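PDB 4MEA: predicted protein from Acinetobacter sp. RUH2624, which hydrolyses epoxides as a secreted Cif-type virulence factor of the alpha/beta hydrolase fold. Local coordinates for residues L6-T11 / P200-S205; Q18-V23 / E225-Y230; K153-D158 / K317-F322; P266-T271 / Q294-I299. All blocks are in the same frame, centred on the assembly; numbering follows the deposited sequence.

Contact 1 (L6-T11 / P200-S205)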
loop_
_atom_site.group_PDB
_atom_site.type_symbol
_atom_site.label_atom_id
_atom_site.label_comp_id
_atom_site.label_asym_id
_atom_site.label_seq_id
_atom_site.Cartn_x
_atom_site.Cartn_y
_atom_site.Cartn_z
ATOM N N LEU A 6 16.684 0.655 6.497
ATOM C CA LEU A 6 17.055 1.405 5.291
ATOM C C LEU A 6 16.554 2.846 5.390
ATOM O O LEU A 6 15.385 3.096 5.694
ATOM C CB LEU A 6 16.497 0.730 4.029
ATOM C CG LEU A 6 16.607 1.478 2.690
ATOM C CD1 LEU A 6 18.058 1.570 2.205
ATOM C CD2 LEU A 6 15.740 0.795 1.649
ATOM N N LYS A 7 17.430 3.805 5.138
ATOM C CA LYS A 7 17.012 5.201 5.185
ATOM C C LYS A 7 16.615 5.720 3.807
ATOM O O LYS A 7 17.171 5.313 2.790
ATOM C CB LYS A 7 18.106 6.077 5.818
ATOM C CG LYS A 7 18.294 5.801 7.317
ATOM C CD LYS A 7 19.421 6.621 7.926
ATOM C CE LYS A 7 20.774 6.140 7.454
ATOM N NZ LYS A 7 21.865 6.787 8.234
ATOM N N SER A 8 15.627 6.605 3.775
ATOM C CA SER A 8 15.266 7.267 2.530
ATOM C C SER A 8 16.257 8.411 2.331
ATOM O O SER A 8 16.888 8.850 3.291
ATOM C CB SER A 8 13.821 7.787 2.584
ATOM O OG SER A 8 13.676 8.761 3.598
ATOM N N ILE A 9 16.414 8.871 1.092
ATOM C CA ILE A 9 17.301 9.999 0.796
ATOM C C ILE A 9 16.696 11.312 1.265
ATOM O O ILE A 9 15.497 11.395 1.542
ATOM C CB ILE A 9 17.591 10.116 -0.723
ATOM C CG1 ILE A 9 16.303 10.416 -1.502
ATOM C CG2 ILE A 9 18.245 8.837 -1.231
ATOM C CD1 ILE A 9 16.545 10.819 -2.966
ATOM N N ASP A 10 17.526 12.344 1.364
ATOM C CA ASP A 10 17.000 13.678 1.632
ATOM C C ASP A 10 17.443 14.671 0.556
ATOM O O ASP A 10 17.411 15.877 0.760
ATOM C CB ASP A 10 17.353 14.159 3.049
ATOM C CG ASP A 10 18.854 14.268 3.286
ATOM O OD1 ASP A 10 19.609 14.474 2.310
ATOM O OD2 ASP A 10 19.274 14.160 4.462
ATOM N N THR A 11 17.839 14.155 -0.598
ATOM C CA THR A 11 18.169 15.021 -1.735
ATOM C C THR A 11 16.979 15.891 -2.119
ATOM O O THR A 11 15.860 15.399 -2.225
ATOM C CB THR A 11 18.583 14.181 -2.944
ATOM O OG1 THR A 11 19.488 13.156 -2.510
ATOM C CG2 THR A 11 19.246 15.052 -4.013
ATOM N N PRO A 200 10.399 11.786 -7.459
ATOM C CA PRO A 200 10.598 10.408 -7.932
ATOM C C PRO A 200 11.858 9.779 -7.346
ATOM O O PRO A 200 11.859 8.590 -7.050
ATOM C CB PRO A 200 10.743 10.567 -9.453
ATOM C CG PRO A 200 10.084 11.889 -9.770
ATOM C CD PRO A 200 10.357 12.759 -8.566
ATOM N N ASN A 201 12.922 10.561 -7.195
ATOM C CA ASN A 201 14.158 10.022 -6.623
ATOM C C ASN A 201 13.939 9.473 -5.203
ATOM O O ASN A 201 14.456 8.409 -4.850
ATOM C CB ASN A 201 15.282 11.072 -6.648
ATOM C CG ASN A 201 16.668 10.445 -6.622
ATOM O OD1 ASN A 201 16.809 9.228 -6.734
ATOM N ND2 ASN A 201 17.695 11.273 -6.470
ATOM N N LEU A 202 13.158 10.191 -4.404
ATOM C CA LEU A 202 12.863 9.761 -3.038
ATOM C C LEU A 202 12.139 8.422 -3.033
ATOM O O LEU A 202 12.572 7.471 -2.367
ATOM C CB LEU A 202 12.019 10.820 -2.304
ATOM C CG LEU A 202 11.406 10.445 -0.949
ATOM C CD1 LEU A 202 12.503 10.144 0.070
ATOM C CD2 LEU A 202 10.495 11.568 -0.438
ATOM N N PHE A 203 11.031 8.339 -3.768
ATOM C CA PHE A 203 10.250 7.102 -3.784
ATOM C C PHE A 203 11.010 5.910 -4.360
ATOM O O PHE A 203 11.079 4.851 -3.733
ATOM C CB PHE A 203 8.914 7.245 -4.533
ATOM C CG PHE A 203 8.105 5.960 -4.542
ATOM C CD1 PHE A 203 7.278 5.644 -3.475
ATOM C CD2 PHE A 203 8.220 5.047 -5.590
ATOM C CE1 PHE A 203 6.560 4.461 -3.455
ATOM C CE2 PHE A 203 7.496 3.861 -5.581
ATOM C CZ PHE A 203 6.664 3.568 -4.511
ATOM N N PHE A 204 11.552 6.068 -5.566
ATOM C CA PHE A 204 12.218 4.955 -6.235
ATOM C C PHE A 204 13.541 4.527 -5.598
ATOM O O PHE A 204 13.867 3.335 -5.593
ATOM C CB PHE A 204 12.411 5.250 -7.725
ATOM C CG PHE A 204 11.152 5.083 -8.545
ATOM C CD1 PHE A 204 10.717 3.818 -8.925
ATOM C CD2 PHE A 204 10.413 6.185 -8.936
ATOM C CE1 PHE A 204 9.551 3.653 -9.684
ATOM C CE2 PHE A 204 9.252 6.032 -9.700
ATOM C CZ PHE A 204 8.826 4.768 -10.076
ATOM N N SER A 205 14.320 5.475 -5.081
ATOM C CA SER A 205 15.546 5.096 -4.377
ATOM C C SER A 205 15.213 4.099 -3.265
ATOM O O SER A 205 15.872 3.063 -3.121
ATOM C CB SER A 205 16.277 6.315 -3.803
ATOM O OG SER A 205 16.934 7.050 -4.828
HETATM O O HOH W 1 14.896 7.398 -0.760
HETATM O O HOH W 2 20.100 11.160 -4.265
#
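Ile9 and Leu202 carry this contact between the N-terminal segment 6-11 and the first turns of helix 200-211. The CB of Ile9 is directed at the helix. Its chi1 of 64° sets CG1 between its own backbone N and carbonyl carbon, and CG1 comes to 3.8 Å from Leu202 CA. From there CD1 reaches the side-chain amide of Asn201, 3.7 Å from its CG. The Ile9 and Asn201 side chains cross at about a right angle. The other branch, Ile9 CG2, packs on Ser205 CB one helical turn further on.

Leu202 answers with one methyl. Its CD1 touches the main chain of the segment, 3.6 Å from Ile9 O, and also lies 3.7 Å from Ser8 CB. No direct hydrogen bond joins the segments. A water bridges them instead: it accepts from Ile9 N at 2.8 Å and donates to Leu202 O, also at 2.8 Å. A second water links Thr11 OG1 to Asn201 ND2, but its bond to the amide is weak. The stronger partner of that ND2 is Ser16 OG on helix 13-25. Ser8 OG faces the second subunit, where Asp190 and Lys194 bind it.

Helix 200-211 belongs to the helical insert between strands 151-157 and 267-272. This is consistent with the cap of epoxide hydrolases of this fold, and here an N-terminal extension runs over its outside.

Contact 2 (Q18-V23 / E225-Y230); sequences QMFNKV and ELIEPY
Phe20 and Glu228 bring the two backbones closest, CA to CA 5.0 Å, while Val23 and Glu225 stand 6.2 Å apart at their CA atoms. The first segment is part of helix 13-25; the second lies on helix 220-227 and takes in the 3-10 residues 228-229.

Phe20 lays its ring obliquely against the second segment. Its CZ meets Ile227 CG2 at 3.7 Å, and its CD1 lies 3.9 Å from Glu228 CA. Val23 fits beside it with both methyls engaged. Its CG2 touches Glu225 CG at 4.0 Å, and its CG1 approaches Glu228 CB.

Glu228 joins the contact through its aliphatic part. With CG anti to the backbone N, CG sits 3.6 Å from Phe20 O. A bend at chi2 (-91°) then turns CD out of an extended line. The buried carboxylate is held from beyond the two segments, by Tyr31 OH at OE2 and Gln30 NE2 at OE1.

No hydrogen bond crosses the contact. Apolar packing joins the helices, and the glutamates lend it methylene groups. The two neutral donors on Glu228 would help pay for burying its carboxylate, which may stay ionised there.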
loop_
_atom_site.group_PDB
_atom_site.type_symbol
_atom_site.label_atom_id
_atom_site.label_comp_id
_atom_site.label_asym_id
_atom_site.label_seq_id
_atom_site.Cartn_x
_atom_site.Cartn_y
_atom_site.Cartn_z
ATOM N N GLN A 18 18.041 17.786 -11.732
ATOM C CA GLN A 18 19.275 18.092 -12.469
ATOM C C GLN A 18 20.045 16.810 -12.791
ATOM O O GLN A 18 20.655 16.691 -13.856
ATOM C CB GLN A 18 20.165 19.065 -11.681
ATOM C CG GLN A 18 19.563 20.446 -11.464
ATOM C CD GLN A 18 20.244 21.207 -10.334
ATOM O OE1 GLN A 18 21.374 20.898 -9.948
ATOM N NE2 GLN A 18 19.549 22.200 -9.787
ATOM N N MET A 19 20.020 15.854 -11.866
ATOM C CA MET A 19 20.550 14.516 -12.135
ATOM C C MET A 19 19.832 13.884 -13.337
ATOM O O MET A 19 20.477 13.358 -14.247
ATOM C CB MET A 19 20.409 13.603 -10.902
ATOM C CG MET A 19 21.167 14.077 -9.660
ATOM S SD MET A 19 21.021 12.939 -8.238
ATOM C CE MET A 19 22.222 11.674 -8.663
ATOM N N PHE A 20 18.500 13.938 -13.331
ATOM C CA PHE A 20 17.701 13.371 -14.414
ATOM C C PHE A 20 18.038 14.065 -15.735
ATOM O O PHE A 20 18.167 13.412 -16.771
ATOM C CB PHE A 20 16.193 13.512 -14.141
ATOM C CG PHE A 20 15.721 12.844 -12.864
ATOM C CD1 PHE A 20 16.391 11.753 -12.336
ATOM C CD2 PHE A 20 14.595 13.322 -12.197
ATOM C CE1 PHE A 20 15.948 11.139 -11.169
ATOM C CE2 PHE A 20 14.143 12.716 -11.017
ATOM C CZ PHE A 20 14.822 11.624 -10.507
ATOM N N ASN A 21 18.170 15.387 -15.696
ATOM C CA ASN A 21 18.483 16.162 -16.897
ATOM C C ASN A 21 19.841 15.802 -17.466
ATOM O O ASN A 21 20.035 15.783 -18.686
ATOM C CB ASN A 21 18.470 17.657 -16.605
ATOM C CG ASN A 21 17.094 18.182 -16.285
ATOM O OD1 ASN A 21 16.084 17.520 -16.525
ATOM N ND2 ASN A 21 17.046 19.395 -15.748
ATOM N N LYS A 22 20.792 15.551 -16.572
ATOM C CA LYS A 22 22.127 15.134 -16.971
ATOM C C LYS A 22 22.111 13.754 -17.629
ATOM O O LYS A 22 22.817 13.515 -18.614
ATOM C CB LYS A 22 23.070 15.136 -15.763
ATOM C CG LYS A 22 24.453 14.564 -16.040
ATOM C CD LYS A 22 25.316 14.559 -14.785
ATOM C CE LYS A 22 26.681 13.940 -15.044
ATOM N NZ LYS A 22 27.504 13.896 -13.801
ATOM N N VAL A 23 21.313 12.842 -17.078
ATOM C CA VAL A 23 21.170 11.515 -17.669
ATOM C C VAL A 23 20.681 11.654 -19.105
ATOM O O VAL A 23 21.252 11.075 -20.037
ATOM C CB VAL A 23 20.194 10.622 -16.853
ATOM C CG1 VAL A 23 19.787 9.400 -17.657
ATOM C CG2 VAL A 23 20.829 10.211 -15.505
ATOM N N GLU A 225 19.800 7.056 -13.212
ATOM C CA GLU A 225 19.583 6.456 -14.538
ATOM C C GLU A 225 18.332 5.578 -14.599
ATOM O O GLU A 225 17.616 5.579 -15.605
ATOM C CB GLU A 225 20.800 5.633 -14.958
ATOM C CG GLU A 225 22.036 6.463 -15.164
ATOM C CD GLU A 225 23.221 5.631 -15.596
ATOM O OE1 GLU A 225 23.034 4.425 -15.868
ATOM O OE2 GLU A 225 24.334 6.187 -15.665
ATOM N N LEU A 226 18.080 4.829 -13.527
ATOM C CA LEU A 226 16.887 3.987 -13.438
ATOM C C LEU A 226 15.605 4.793 -13.222
ATOM O O LEU A 226 14.525 4.386 -13.651
ATOM C CB LEU A 226 17.038 2.957 -12.312
ATOM C CG LEU A 226 18.138 1.932 -12.584
ATOM C CD1 LEU A 226 18.360 1.029 -11.381
ATOM C CD2 LEU A 226 17.762 1.123 -13.818
ATOM N N ILE A 227 15.727 5.937 -12.560
ATOM C CA ILE A 227 14.550 6.704 -12.163
ATOM C C ILE A 227 14.142 7.762 -13.188
ATOM O O ILE A 227 12.956 8.066 -13.339
ATOM C CB ILE A 227 14.739 7.315 -10.760
ATOM C CG1 ILE A 227 14.920 6.180 -9.744
ATOM C CG2 ILE A 227 13.549 8.195 -10.399
ATOM C CD1 ILE A 227 15.382 6.624 -8.348
ATOM N N GLU A 228 15.120 8.302 -13.914
ATOM C CA GLU A 228 14.829 9.287 -14.952
ATOM C C GLU A 228 13.678 8.866 -15.869
ATOM O O GLU A 228 12.857 9.711 -16.250
ATOM C CB GLU A 228 16.088 9.634 -15.768
ATOM C CG GLU A 228 15.862 10.680 -16.868
ATOM C CD GLU A 228 15.488 10.074 -18.213
ATOM O OE1 GLU A 228 15.611 8.839 -18.380
ATOM O OE2 GLU A 228 15.074 10.844 -19.113
ATOM N N PRO A 229 13.598 7.566 -16.225
ATOM C CA PRO A 229 12.513 7.155 -17.130
ATOM C C PRO A 229 11.131 7.202 -16.479
ATOM O O PRO A 229 10.119 7.120 -17.181
ATOM C CB PRO A 229 12.881 5.708 -17.490
ATOM C CG PRO A 229 14.358 5.621 -17.253
ATOM C CD PRO A 229 14.583 6.487 -16.037
ATOM N N TYR A 230 11.099 7.353 -15.156
ATOM C CA TYR A 230 9.845 7.363 -14.391
ATOM C C TYR A 230 9.681 8.688 -13.640
ATOM O O TYR A 230 9.098 8.735 -12.556
ATOM C CB TYR A 230 9.829 6.197 -13.386
ATOM C CG TYR A 230 9.670 4.850 -14.043
ATOM C CD1 TYR A 230 8.403 4.296 -14.242
ATOM C CD2 TYR A 230 10.782 4.133 -14.485
ATOM C CE1 TYR A 230 8.247 3.063 -14.865
ATOM C CE2 TYR A 230 10.637 2.900 -15.107
ATOM C CZ TYR A 230 9.377 2.370 -15.294
ATOM O OH TYR A 230 9.234 1.147 -15.910
#

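Contact 3 (K153-D158 / K317-F322); sequences KAVFMD and KSLSNF
Val155, Leu319 and Phe322 make the apolar part of this contact, where helix 307-323 packs on strand 151-157. The CB of Val155 is directed at the helix, and both methyls are used. CG1 and CG2 both meet Leu319 CD2, the closer approach being CG2 at 3.7 Å. CG2 also lies 3.6 Å from Phe322 CE2, and the Val155 and Phe322 side chains lie alongside and point opposite ways. Phe322 has CG anti to the backbone N (chi1 174°). Its ring meets the strand obliquely, with CE2 3.9 Å from Lys153 CB and 3.8 Å from Ala154 O.

The polar part is the extended chain of Lys153. Its NZ donates to Phe322 O at 3.2 Å. The bond lies in the carbonyl plane, with a C=O...N angle of 149°. The stronger partner of NZ is Leu323 O, so the ammonium grips two carbonyls at the C-terminal end of the helix. Its charge would offset the partial negative charge there. NZ also stands almost on the normal of the Phe322 ring, but at 5.8 Å from the centroid this is at most a weak attraction.

The axes of strand segment 153-157 and helix segment 317-322 run nearly antiparallel, at 158°, and come within 10.4 Å. This is the helix-on-sheet packing of the alpha/beta hydrolase fold. Just past the strand, Asp158 is hydrogen-bonded to His305 ND1, consistent with the acid-histidine pair of such hydrolases.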
loop_
_atom_site.group_PDB
_atom_site.type_symbol
_atom_site.label_atom_id
_atom_site.label_comp_id
_atom_site.label_asym_id
_atom_site.label_seq_id
_atom_site.Cartn_x
_atom_site.Cartn_y
_atom_site.Cartn_z
ATOM N N LYS A 153 9.720 -21.355 -26.293
ATOM C CA LYS A 153 9.941 -21.470 -24.854
ATOM C C LYS A 153 9.742 -20.098 -24.220
ATOM O O LYS A 153 10.011 -19.071 -24.855
ATOM C CB LYS A 153 11.358 -21.946 -24.551
ATOM C CG LYS A 153 11.727 -23.280 -25.168
ATOM C CD LYS A 153 13.162 -23.654 -24.843
ATOM C CE LYS A 153 13.511 -25.024 -25.407
ATOM N NZ LYS A 153 14.875 -25.452 -25.005
ATOM N N ALA A 154 9.301 -20.083 -22.967
ATOM C CA ALA A 154 8.986 -18.832 -22.276
ATOM C C ALA A 154 9.525 -18.820 -20.851
ATOM O O ALA A 154 9.444 -19.823 -20.142
ATOM C CB ALA A 154 7.482 -18.596 -22.260
ATOM N N VAL A 155 10.062 -17.671 -20.443
ATOM C CA VAL A 155 10.571 -17.485 -19.091
ATOM C C VAL A 155 9.873 -16.282 -18.469
ATOM O O VAL A 155 9.819 -15.216 -19.082
ATOM C CB VAL A 155 12.089 -17.194 -19.099
ATOM C CG1 VAL A 155 12.610 -17.057 -17.665
ATOM C CG2 VAL A 155 12.841 -18.268 -19.869
ATOM N N PHE A 156 9.337 -16.463 -17.262
ATOM C CA PHE A 156 8.786 -15.362 -16.473
ATOM C C PHE A 156 9.676 -15.170 -15.249
ATOM O O PHE A 156 10.117 -16.149 -14.633
ATOM C CB PHE A 156 7.345 -15.672 -16.046
ATOM C CG PHE A 156 6.395 -15.861 -17.206
ATOM C CD1 PHE A 156 5.694 -14.783 -17.729
ATOM C CD2 PHE A 156 6.211 -17.115 -17.773
ATOM C CE1 PHE A 156 4.816 -14.954 -18.794
ATOM C CE2 PHE A 156 5.344 -17.290 -18.843
ATOM C CZ PHE A 156 4.645 -16.205 -19.349
ATOM N N MET A 157 9.956 -13.918 -14.899
ATOM C CA MET A 157 10.963 -13.641 -13.874
ATOM C C MET A 157 10.430 -12.902 -12.641
ATOM O O MET A 157 9.829 -11.832 -12.742
ATOM C CB MET A 157 12.181 -12.933 -14.476
ATOM C CG MET A 157 12.968 -13.810 -15.453
ATOM S SD MET A 157 14.305 -12.990 -16.342
ATOM C CE MET A 157 15.416 -12.546 -14.996
ATOM N N ASP A 158 10.664 -13.521 -11.486
ATOM C CA ASP A 158 10.340 -12.998 -10.146
ATOM C C ASP A 158 8.869 -12.688 -9.848
ATOM O O ASP A 158 8.291 -13.305 -8.959
ATOM C CB ASP A 158 11.244 -11.814 -9.737
ATOM C CG ASP A 158 11.527 -11.796 -8.233
ATOM O OD1 ASP A 158 11.784 -12.879 -7.668
ATOM O OD2 ASP A 158 11.459 -10.721 -7.602
ATOM N N LYS A 317 23.234 -17.881 -16.950
ATOM C CA LYS A 317 23.401 -19.321 -16.813
ATOM C C LYS A 317 22.046 -20.029 -16.807
ATOM O O LYS A 317 21.873 -21.041 -17.486
ATOM C CB LYS A 317 24.205 -19.676 -15.560
ATOM C CG LYS A 317 24.425 -21.174 -15.408
ATOM C CD LYS A 317 25.505 -21.504 -14.390
ATOM C CE LYS A 317 25.732 -23.010 -14.317
ATOM N NZ LYS A 317 26.932 -23.370 -13.507
ATOM N N SER A 318 21.090 -19.491 -16.053
ATOM C CA SER A 318 19.749 -20.079 -15.985
ATOM C C SER A 318 19.022 -20.038 -17.328
ATOM O O SER A 318 18.401 -21.021 -17.741
ATOM C CB SER A 318 18.895 -19.389 -14.911
ATOM O OG SER A 318 19.512 -19.446 -13.633
ATOM N N LEU A 319 19.086 -18.903 -18.010
ATOM C CA LEU A 319 18.444 -18.799 -19.319
ATOM C C LEU A 319 19.141 -19.687 -20.362
ATOM O O LEU A 319 18.480 -20.358 -21.159
ATOM C CB LEU A 319 18.414 -17.349 -19.808
ATOM C CG LEU A 319 17.587 -16.305 -19.057
ATOM C CD1 LEU A 319 17.912 -14.921 -19.614
ATOM C CD2 LEU A 319 16.084 -16.577 -19.136
ATOM N N SER A 320 20.471 -19.690 -20.357
ATOM C CA SER A 320 21.222 -20.481 -21.333
ATOM C C SER A 320 20.924 -21.970 -21.213
ATOM O O SER A 320 20.715 -22.654 -22.219
ATOM C CB SER A 320 22.721 -20.224 -21.200
ATOM O OG SER A 320 23.028 -18.919 -21.646
ATOM N N ASN A 321 20.897 -22.463 -19.978
ATOM C CA ASN A 321 20.635 -23.875 -19.715
ATOM C C ASN A 321 19.206 -24.276 -20.067
ATOM O O ASN A 321 18.960 -25.392 -20.530
ATOM C CB ASN A 321 20.917 -24.214 -18.249
ATOM C CG ASN A 321 22.396 -24.222 -17.927
ATOM O OD1 ASN A 321 23.237 -24.293 -18.826
ATOM N ND2 ASN A 321 22.724 -24.158 -16.637
ATOM N N PHE A 322 18.269 -23.362 -19.834
ATOM C CA PHE A 322 16.872 -23.599 -20.170
ATOM C C PHE A 322 16.583 -23.430 -21.662
ATOM O O PHE A 322 15.921 -24.278 -22.267
ATOM C CB PHE A 322 15.972 -22.655 -19.387
ATOM C CG PHE A 322 14.529 -22.733 -19.783
ATOM C CD1 PHE A 322 13.768 -23.845 -19.459
ATOM C CD2 PHE A 322 13.928 -21.690 -20.465
ATOM C CE1 PHE A 322 12.432 -23.920 -19.820
ATOM C CE2 PHE A 322 12.593 -21.754 -20.820
ATOM C CZ PHE A 322 11.845 -22.871 -20.498
#

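Contact 4 (P266-T271 / Q294-I299)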
loop_
_atom_site.group_PDB
_atom_site.type_symbol
_atom_site.label_atom_id
_atom_site.label_comp_id
_atom_site.label_asym_id
_atom_site.label_seq_id
_atom_site.Cartn_x
_atom_site.Cartn_y
_atom_site.Cartn_z
ATOM N N PRO A 266 7.729 -25.607 -23.142
ATOM C CA PRO A 266 8.589 -25.538 -21.962
ATOM C C PRO A 266 8.560 -24.125 -21.378
ATOM O O PRO A 266 8.591 -23.143 -22.124
ATOM C CB PRO A 266 9.978 -25.856 -22.524
ATOM C CG PRO A 266 9.704 -26.640 -23.788
ATOM C CD PRO A 266 8.468 -26.023 -24.350
ATOM N N SER A 267 8.489 -24.029 -20.058
ATOM C CA SER A 267 8.463 -22.732 -19.401
ATOM C C SER A 267 9.365 -22.744 -18.175
ATOM O O SER A 267 9.686 -23.805 -17.634
ATOM C CB SER A 267 7.038 -22.361 -19.008
ATOM O OG SER A 267 6.514 -23.275 -18.063
ATOM N N MET A 268 9.786 -21.561 -17.752
ATOM C CA MET A 268 10.602 -21.425 -16.557
ATOM C C MET A 268 10.098 -20.285 -15.684
ATOM O O MET A 268 9.731 -19.221 -16.198
ATOM C CB MET A 268 12.073 -21.179 -16.921
ATOM C CG MET A 268 12.971 -20.920 -15.704
ATOM S SD MET A 268 14.733 -21.116 -16.035
ATOM C CE MET A 268 15.037 -19.783 -17.192
ATOM N N ALA A 269 10.065 -20.530 -14.373
ATOM C CA ALA A 269 9.975 -19.472 -13.376
ATOM C C ALA A 269 11.382 -19.243 -12.851
ATOM O O ALA A 269 12.021 -20.160 -12.336
ATOM C CB ALA A 269 9.038 -19.862 -12.242
ATOM N N LEU A 270 11.877 -18.023 -13.016
ATOM C CA LEU A 270 13.226 -17.676 -12.589
ATOM C C LEU A 270 13.114 -16.480 -11.654
ATOM O O LEU A 270 12.672 -15.405 -12.054
ATOM C CB LEU A 270 14.099 -17.366 -13.814
ATOM C CG LEU A 270 15.480 -16.746 -13.643
ATOM C CD1 LEU A 270 16.408 -17.647 -12.822
ATOM C CD2 LEU A 270 16.089 -16.456 -15.024
ATOM N N THR A 271 13.482 -16.679 -10.395
ATOM C CA THR A 271 13.204 -15.678 -9.379
ATOM C C THR A 271 14.416 -15.435 -8.489
ATOM O O THR A 271 15.415 -16.155 -8.560
ATOM C CB THR A 271 12.045 -16.121 -8.479
ATOM O OG1 THR A 271 12.513 -17.125 -7.573
ATOM C CG2 THR A 271 10.893 -16.678 -9.306
ATOM N N GLN A 294 7.851 -30.212 -18.427
ATOM C CA GLN A 294 8.328 -29.113 -19.270
ATOM C C GLN A 294 8.702 -27.865 -18.466
ATOM O O GLN A 294 9.221 -26.892 -19.020
ATOM C CB GLN A 294 7.258 -28.725 -20.286
ATOM C CG GLN A 294 6.900 -29.787 -21.295
ATOM C CD GLN A 294 5.854 -29.286 -22.271
ATOM O OE1 GLN A 294 4.713 -29.000 -21.888
ATOM N NE2 GLN A 294 6.244 -29.152 -23.538
ATOM N N TYR A 295 8.444 -27.904 -17.162
ATOM C CA TYR A 295 8.557 -26.724 -16.302
ATOM C C TYR A 295 9.835 -26.708 -15.458
ATOM O O TYR A 295 10.126 -27.660 -14.726
ATOM C CB TYR A 295 7.329 -26.646 -15.391
ATOM C CG TYR A 295 7.365 -25.542 -14.354
ATOM C CD1 TYR A 295 7.379 -24.206 -14.734
ATOM C CD2 TYR A 295 7.364 -25.835 -12.995
ATOM C CE1 TYR A 295 7.403 -23.193 -13.794
ATOM C CE2 TYR A 295 7.376 -24.821 -12.042
ATOM C CZ TYR A 295 7.399 -23.500 -12.453
ATOM O OH TYR A 295 7.419 -22.476 -11.527
ATOM N N THR A 296 10.587 -25.616 -15.565
ATOM C CA THR A 296 11.794 -25.411 -14.772
ATOM C C THR A 296 11.585 -24.267 -13.783
ATOM O O THR A 296 11.061 -23.212 -14.138
ATOM C CB THR A 296 13.004 -25.072 -15.664
ATOM O OG1 THR A 296 13.306 -26.185 -16.510
ATOM C CG2 THR A 296 14.226 -24.747 -14.819
ATOM N N ALA A 297 12.000 -24.481 -12.543
ATOM C CA ALA A 297 11.918 -23.455 -11.510
ATOM C C ALA A 297 13.297 -23.232 -10.917
ATOM O O ALA A 297 13.910 -24.162 -10.396
ATOM C CB ALA A 297 10.953 -23.881 -10.422
ATOM N N ILE A 298 13.783 -21.999 -10.991
ATOM C CA ILE A 298 15.077 -21.667 -10.416
ATOM C C ILE A 298 14.956 -20.434 -9.543
ATOM O O ILE A 298 14.492 -19.386 -9.988
ATOM C CB ILE A 298 16.143 -21.436 -11.511
ATOM C CG1 ILE A 298 16.386 -22.736 -12.283
ATOM C CG2 ILE A 298 17.446 -20.897 -10.895
ATOM C CD1 ILE A 298 17.328 -22.596 -13.467
ATOM N N ILE A 299 15.348 -20.570 -8.281
ATOM C CA ILE A 299 15.392 -19.421 -7.399
ATOM C C ILE A 299 16.860 -19.087 -7.135
ATOM O O ILE A 299 17.592 -19.895 -6.575
ATOM C CB ILE A 299 14.662 -19.707 -6.083
ATOM C CG1 ILE A 299 13.212 -20.140 -6.352
ATOM C CG2 ILE A 299 14.714 -18.490 -5.161
ATOM C CD1 ILE A 299 12.383 -20.329 -5.080
#
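Gln294 opens the pairing with Pro266 and Ser267. Its O lies 3.3 Å from Pro266 CA, a CA-H...O contact, and accepts Ser267 N at 3.1 Å, with the donor 38° above the carbonyl plane. Its NE2 binds Thr264 O.

Tyr295 has Ser267 OG at its ring edge, 3.6 Å from CD1. Further out, its OH comes to 3.2 Å from Ala269 CB, a tight approach; the hydroxyl is bonded to Val281 O on helix 279-288.

Thr296 N gives a nearly straight bond to Ser267 O at 2.9 Å, and its O accepts Ala269 N. On the other face, its CG2 touches Met268 SD at 3.9 Å.

Ile298 repeats the pattern, with N to Ala269 O and O from Thr271 N. Its CD1 reaches the same sulfur, while CG2 lies beside Leu270 CD1 at 3.9 Å.

Ile299 ends the row, its CG1 3.3 Å from Thr271 OG1, which is bonded to Asn277 O.

The parallel pair is a beta-alpha-beta crossover through helix 279-288. Five main-chain hydrogen bonds set its register. Met268 and Leu270 bond on the other side to Ala154, Phe156 and Asp158, so strand 267-272 links the outermost strand 295-300 to the rest of the sheet.

Contacts 3 and 4 belong to the central sheet; contacts 1 and 2 lie at the probable cap, far from both. Contacts 1, 2 and 3 are largely buried, whereas contact 4 is only partly buried, at the outermost strand. Contact 4 is nested in the loop closed by contact 3. The two share a sheet: Ala154 O lies 3.0 Å from Met268 N, a probable hydrogen bond. Contacts 1 and 2 touch where Ile227 CD1 meets Phe204 CB and Asn201, and in both the N-terminal region meets a cap helix. Contact 2 is joined by packing alone; contact 1 adds bridging waters and lies beside the second subunit. Only contact 4 is built on backbone bonds; contact 3 mixes apolar packing with one lysine.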